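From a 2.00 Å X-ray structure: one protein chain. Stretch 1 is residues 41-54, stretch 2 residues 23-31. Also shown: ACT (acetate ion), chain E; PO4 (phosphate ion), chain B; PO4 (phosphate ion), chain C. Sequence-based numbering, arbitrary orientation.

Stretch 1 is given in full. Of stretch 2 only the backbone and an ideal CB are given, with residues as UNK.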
# COMPACT_ATOMS: atom_id res chain seq x y z
N GLU A 41 -4.64 4.10 10.80
CA GLU A 41 -5.86 3.30 10.83
C GLU A 41 -5.62 2.02 10.02
O GLU A 41 -4.69 1.96 9.22
CB GLU A 41 -7.06 4.08 10.25
CG GLU A 41 -6.86 4.55 8.81
CD GLU A 41 -8.12 5.10 8.13
OE1 GLU A 41 -8.01 5.52 6.95
OE2 GLU A 41 -9.21 5.11 8.76
N TYR A 42 -6.44 1.01 10.25
CA TYR A 42 -6.42 -0.21 9.46
C TYR A 42 -7.63 -0.27 8.53
O TYR A 42 -8.77 -0.15 8.97
CB TYR A 42 -6.34 -1.45 10.37
CG TYR A 42 -6.32 -2.75 9.60
CD1 TYR A 42 -5.16 -3.19 8.97
CD2 TYR A 42 -7.47 -3.53 9.49
CE1 TYR A 42 -5.13 -4.39 8.26
CE2 TYR A 42 -7.47 -4.72 8.77
CZ TYR A 42 -6.30 -5.14 8.17
OH TYR A 42 -6.30 -6.31 7.47
N VAL A 43 -7.36 -0.41 7.24
CA VAL A 43 -8.38 -0.47 6.19
C VAL A 43 -8.45 -1.92 5.72
O VAL A 43 -7.49 -2.45 5.15
CB VAL A 43 -8.06 0.51 5.01
CG1 VAL A 43 -9.09 0.39 3.89
CG2 VAL A 43 -8.02 1.95 5.51
N ASP A 44 -9.59 -2.55 5.99
CA ASP A 44 -9.83 -3.95 5.64
C ASP A 44 -9.93 -4.14 4.11
O ASP A 44 -10.59 -3.36 3.44
CB ASP A 44 -11.10 -4.46 6.34
CG ASP A 44 -11.30 -5.93 6.16
OD1 ASP A 44 -10.64 -6.69 6.89
OD2 ASP A 44 -12.10 -6.33 5.29
N ASN A 45 -9.28 -5.16 3.59
CA ASN A 45 -9.29 -5.43 2.14
C ASN A 45 -9.95 -6.79 1.81
O ASN A 45 -9.68 -7.39 0.76
CB ASN A 45 -7.85 -5.38 1.57
CG ASN A 45 -7.83 -5.36 0.06
OD1 ASN A 45 -8.62 -4.66 -0.57
ND2 ASN A 45 -6.94 -6.15 -0.54
N GLY A 46 -10.82 -7.25 2.71
CA GLY A 46 -11.50 -8.56 2.56
C GLY A 46 -12.27 -8.71 1.26
O GLY A 46 -12.29 -9.80 0.66
N ALA A 47 -12.89 -7.62 0.81
CA ALA A 47 -13.67 -7.60 -0.43
C ALA A 47 -12.85 -7.97 -1.65
O ALA A 47 -13.33 -8.74 -2.50
CB ALA A 47 -14.28 -6.24 -0.64
N SER A 48 -11.66 -7.39 -1.77
CA SER A 48 -10.77 -7.70 -2.89
C SER A 48 -10.37 -9.18 -2.96
O SER A 48 -10.31 -9.74 -4.05
CB SER A 48 -9.51 -6.82 -2.85
OG SER A 48 -9.82 -5.43 -2.92
N GLN A 49 -10.11 -9.79 -1.81
CA GLN A 49 -9.72 -11.20 -1.73
C GLN A 49 -10.76 -12.21 -2.26
O GLN A 49 -10.39 -13.30 -2.71
CB GLN A 49 -9.36 -11.55 -0.28
CG GLN A 49 -8.01 -10.97 0.20
CD GLN A 49 -7.72 -11.26 1.68
OE1 GLN A 49 -8.62 -11.17 2.52
NE2 GLN A 49 -6.47 -11.60 2.00
N THR A 50 -12.05 -11.85 -2.23
CA THR A 50 -13.12 -12.74 -2.71
C THR A 50 -13.26 -12.76 -4.25
O THR A 50 -13.96 -13.63 -4.79
CB THR A 50 -14.48 -12.37 -2.11
OG1 THR A 50 -14.92 -11.15 -2.71
CG2 THR A 50 -14.40 -12.16 -0.59
N LEU A 51 -12.60 -11.84 -4.94
CA LEU A 51 -12.78 -11.65 -6.37
C LEU A 51 -11.95 -12.65 -7.20
O LEU A 51 -10.84 -13.03 -6.81
CB LEU A 51 -12.43 -10.22 -6.76
CG LEU A 51 -13.19 -9.07 -6.07
CD1 LEU A 51 -12.67 -7.72 -6.54
CD2 LEU A 51 -14.71 -9.17 -6.29
N SER A 52 -12.49 -13.07 -8.35
CA SER A 52 -11.77 -14.01 -9.20
C SER A 52 -10.71 -13.32 -10.01
O SER A 52 -9.74 -13.95 -10.40
CB SER A 52 -12.72 -14.74 -10.15
OG SER A 52 -13.85 -15.22 -9.45
N HIS A 53 -10.91 -12.04 -10.27
CA HIS A 53 -9.94 -11.22 -10.98
C HIS A 53 -10.18 -9.76 -10.60
O HIS A 53 -11.18 -9.44 -9.98
CB HIS A 53 -10.13 -11.40 -12.48
CG HIS A 53 -11.49 -10.98 -12.95
ND1 HIS A 53 -11.69 -9.91 -13.80
CD2 HIS A 53 -12.73 -11.44 -12.63
CE1 HIS A 53 -12.99 -9.76 -14.01
NE2 HIS A 53 -13.64 -10.67 -13.31
N GLY A 54 -9.28 -8.87 -10.98
CA GLY A 54 -9.47 -7.46 -10.70
C GLY A 54 -9.38 -7.08 -9.22
O GLY A 54 -9.89 -6.06 -8.80
N UNK A 23 1.86 -9.04 -0.81
CA UNK A 23 0.92 -8.95 -1.91
C UNK A 23 0.15 -7.67 -1.82
O UNK A 23 0.00 -7.08 -0.73
CB UNK A 23 -0.03 -10.15 -1.92
N UNK A 24 -0.33 -7.21 -2.96
CA UNK A 24 -1.08 -5.97 -3.00
C UNK A 24 -2.60 -6.17 -3.13
O UNK A 24 -3.33 -5.90 -2.19
CB UNK A 24 -0.57 -5.12 -4.16
N UNK A 25 -3.07 -6.64 -4.29
CA UNK A 25 -4.50 -6.75 -4.54
C UNK A 25 -5.22 -7.65 -3.56
O UNK A 25 -6.39 -7.40 -3.20
CB UNK A 25 -4.74 -7.26 -5.96
N UNK A 26 -4.51 -8.68 -3.09
CA UNK A 26 -5.05 -9.68 -2.19
C UNK A 26 -4.43 -9.61 -0.78
O UNK A 26 -4.49 -10.59 -0.02
CB UNK A 26 -4.83 -11.07 -2.79
N UNK A 27 -3.85 -8.46 -0.44
CA UNK A 27 -3.46 -8.19 0.95
C UNK A 27 -4.66 -8.30 1.88
O UNK A 27 -5.80 -8.01 1.48
CB UNK A 27 -2.83 -6.80 1.07
N UNK A 28 -4.44 -8.70 3.12
CA UNK A 28 -5.53 -8.69 4.13
C UNK A 28 -6.13 -7.27 4.30
O UNK A 28 -7.34 -7.10 4.49
CB UNK A 28 -5.00 -9.19 5.48
N UNK A 29 -5.26 -6.26 4.21
CA UNK A 29 -5.67 -4.89 4.41
C UNK A 29 -4.47 -3.97 4.29
O UNK A 29 -3.39 -4.39 3.85
CB UNK A 29 -6.35 -4.72 5.77
N UNK A 30 -4.67 -2.72 4.69
CA UNK A 30 -3.67 -1.65 4.58
C UNK A 30 -3.67 -0.90 5.87
O UNK A 30 -4.73 -0.50 6.36
CB UNK A 30 -3.95 -0.71 3.40
N UNK A 31 -2.49 -0.71 6.44
CA UNK A 31 -2.32 0.22 7.52
C UNK A 31 -2.00 1.56 6.86
O UNK A 31 -1.01 1.68 6.14
CB UNK A 31 -1.23 -0.23 8.50
C ACT E . -6.82 -14.34 -2.05
O ACT E . -7.90 -13.97 -2.52
OXT ACT E . -6.60 -14.38 -0.81
CH3 ACT E . -5.79 -14.68 -3.02
P PO4 B . -2.01 -7.74 -7.90
O1 PO4 B . -1.39 -7.64 -6.57
O2 PO4 B . -1.20 -6.92 -8.84
O3 PO4 B . -2.04 -9.16 -8.34
O4 PO4 B . -3.42 -7.21 -7.83
P PO4 C . -5.62 -9.79 -9.47
O1 PO4 C . -5.51 -8.29 -9.42
O2 PO4 C . -5.14 -10.23 -10.82
O3 PO4 C . -4.82 -10.39 -8.32
O4 PO4 C . -7.04 -10.23 -9.27

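Position 23 has CA-to-CB directed toward stretch 1, but nothing of that stretch lies within 5.5 Å of the ideal CB. Open space there admits almost any side chain. It is Arg-23, which makes no contact with stretch 1.

Position 24 points away and is equally unconstrained by stretch 1. It opens a type I turn that ends at position 27. The residue is Phe-24; its O accepts the turn's hydrogen bond.

Position 25 points sideways. An ideal CB would sit 2.3 Å from O4 of the chain B phosphate, a clash, so with that ion bound glycine fits best. Gly-25 it is. Its N donates to phosphate O1 (3.0 Å), and its O accepts from Asn-45 ND2 (3.0 Å).

Position 26 points sideways, its CB 4.4 Å from Gln-49 CG. Beyond lie the carbonyls of Gln-49 and Leu-51, an acetate and the chain C phosphate. This is a field of acceptors, so a long donor such as lysine or arginine would suit; glutamine could also reach some of it. The residue is Arg-26. Its NH1 and NH2 both donate to Leu-51 O, each at 2.8 Å, so one carbonyl is held by both ends of the guanidinium. NH1 also donates to acetate O (3.0 Å), and NH2 to phosphate O4 (3.0 Å). The backbone O of Arg-26 accepts from Gln-49 NE2 (3.0 Å).

Position 27 points sideways, with Asn-45 ND2 4.5 Å from the ideal CB. Small residues would suit. Ala-27 offers its O to Asn-45 ND2 (3.0 Å), the second carbonyl bound by that amide.

Position 28 points away overall, yet its CB lies 3.7 Å from Tyr-42 OH. A small side chain suits; a longer one could turn outward. Ala-28 accepts from Asn-45 N through its O (2.9 Å). A water donates to that O and to Asp-44 OD1.

Position 29 is nearly fully extended, at phi 179° and psi -168°. An ideal CB would clash with Tyr-42 OH (2.3 Å) and Val-43 O (2.6 Å). Glycine is strongly indicated, and Gly-29 is found.

Position 30 pairs with Val-43, their CB atoms on the same sheet face. Beside it are Val-43 and the Asn-45 side chain, so a large apolar residue, aliphatic or aromatic, would fit. Phe-30 places CE2 3.8 Å from Asn-45 CG. Its N and O bond to Val-43 O (2.9 Å) and N (2.8 Å).

Position 31 shares the Tyr-42 face. Valine, isoleucine or threonine would suit this strand. Val-31 sets CG2 4.0 Å from Tyr-42 CD1, at the ring edge.

Stretch 2, residues 23-31: RFGRAAGFV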
# COMPACT_ATOMS: atom_id res chain seq x y z
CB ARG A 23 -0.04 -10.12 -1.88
CG ARG A 23 0.65 -11.39 -2.20
CD ARG A 23 -0.07 -12.50 -1.54
NE ARG A 23 -1.06 -12.96 -2.46
CZ ARG A 23 -2.19 -13.56 -2.13
NH1 ARG A 23 -2.51 -13.80 -0.86
NH2 ARG A 23 -2.99 -13.93 -3.09
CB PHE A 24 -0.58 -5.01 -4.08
CG PHE A 24 -1.51 -3.84 -4.29
CD1 PHE A 24 -1.71 -2.91 -3.26
CD2 PHE A 24 -2.24 -3.72 -5.47
CE1 PHE A 24 -2.59 -1.85 -3.44
CE2 PHE A 24 -3.12 -2.67 -5.63
CZ PHE A 24 -3.29 -1.72 -4.59
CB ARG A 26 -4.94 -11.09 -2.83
CG ARG A 26 -5.75 -11.16 -4.15
CD ARG A 26 -5.64 -12.45 -4.96
NE ARG A 26 -6.39 -12.26 -6.19
CZ ARG A 26 -7.70 -12.48 -6.34
NH1 ARG A 26 -8.44 -12.93 -5.33
NH2 ARG A 26 -8.28 -12.25 -7.51
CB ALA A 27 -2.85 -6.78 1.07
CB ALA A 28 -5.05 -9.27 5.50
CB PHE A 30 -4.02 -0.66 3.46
CG PHE A 30 -4.39 -1.31 2.17
CD1 PHE A 30 -3.42 -1.82 1.33
CD2 PHE A 30 -5.73 -1.42 1.79
CE1 PHE A 30 -3.77 -2.46 0.14
CE2 PHE A 30 -6.07 -2.05 0.60
CZ PHE A 30 -5.09 -2.56 -0.23
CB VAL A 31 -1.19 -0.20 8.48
CG1 VAL A 31 -0.91 0.92 9.52
CG2 VAL A 31 -1.56 -1.46 9.20
O HOH W 1 -9.07 -9.07 5.40
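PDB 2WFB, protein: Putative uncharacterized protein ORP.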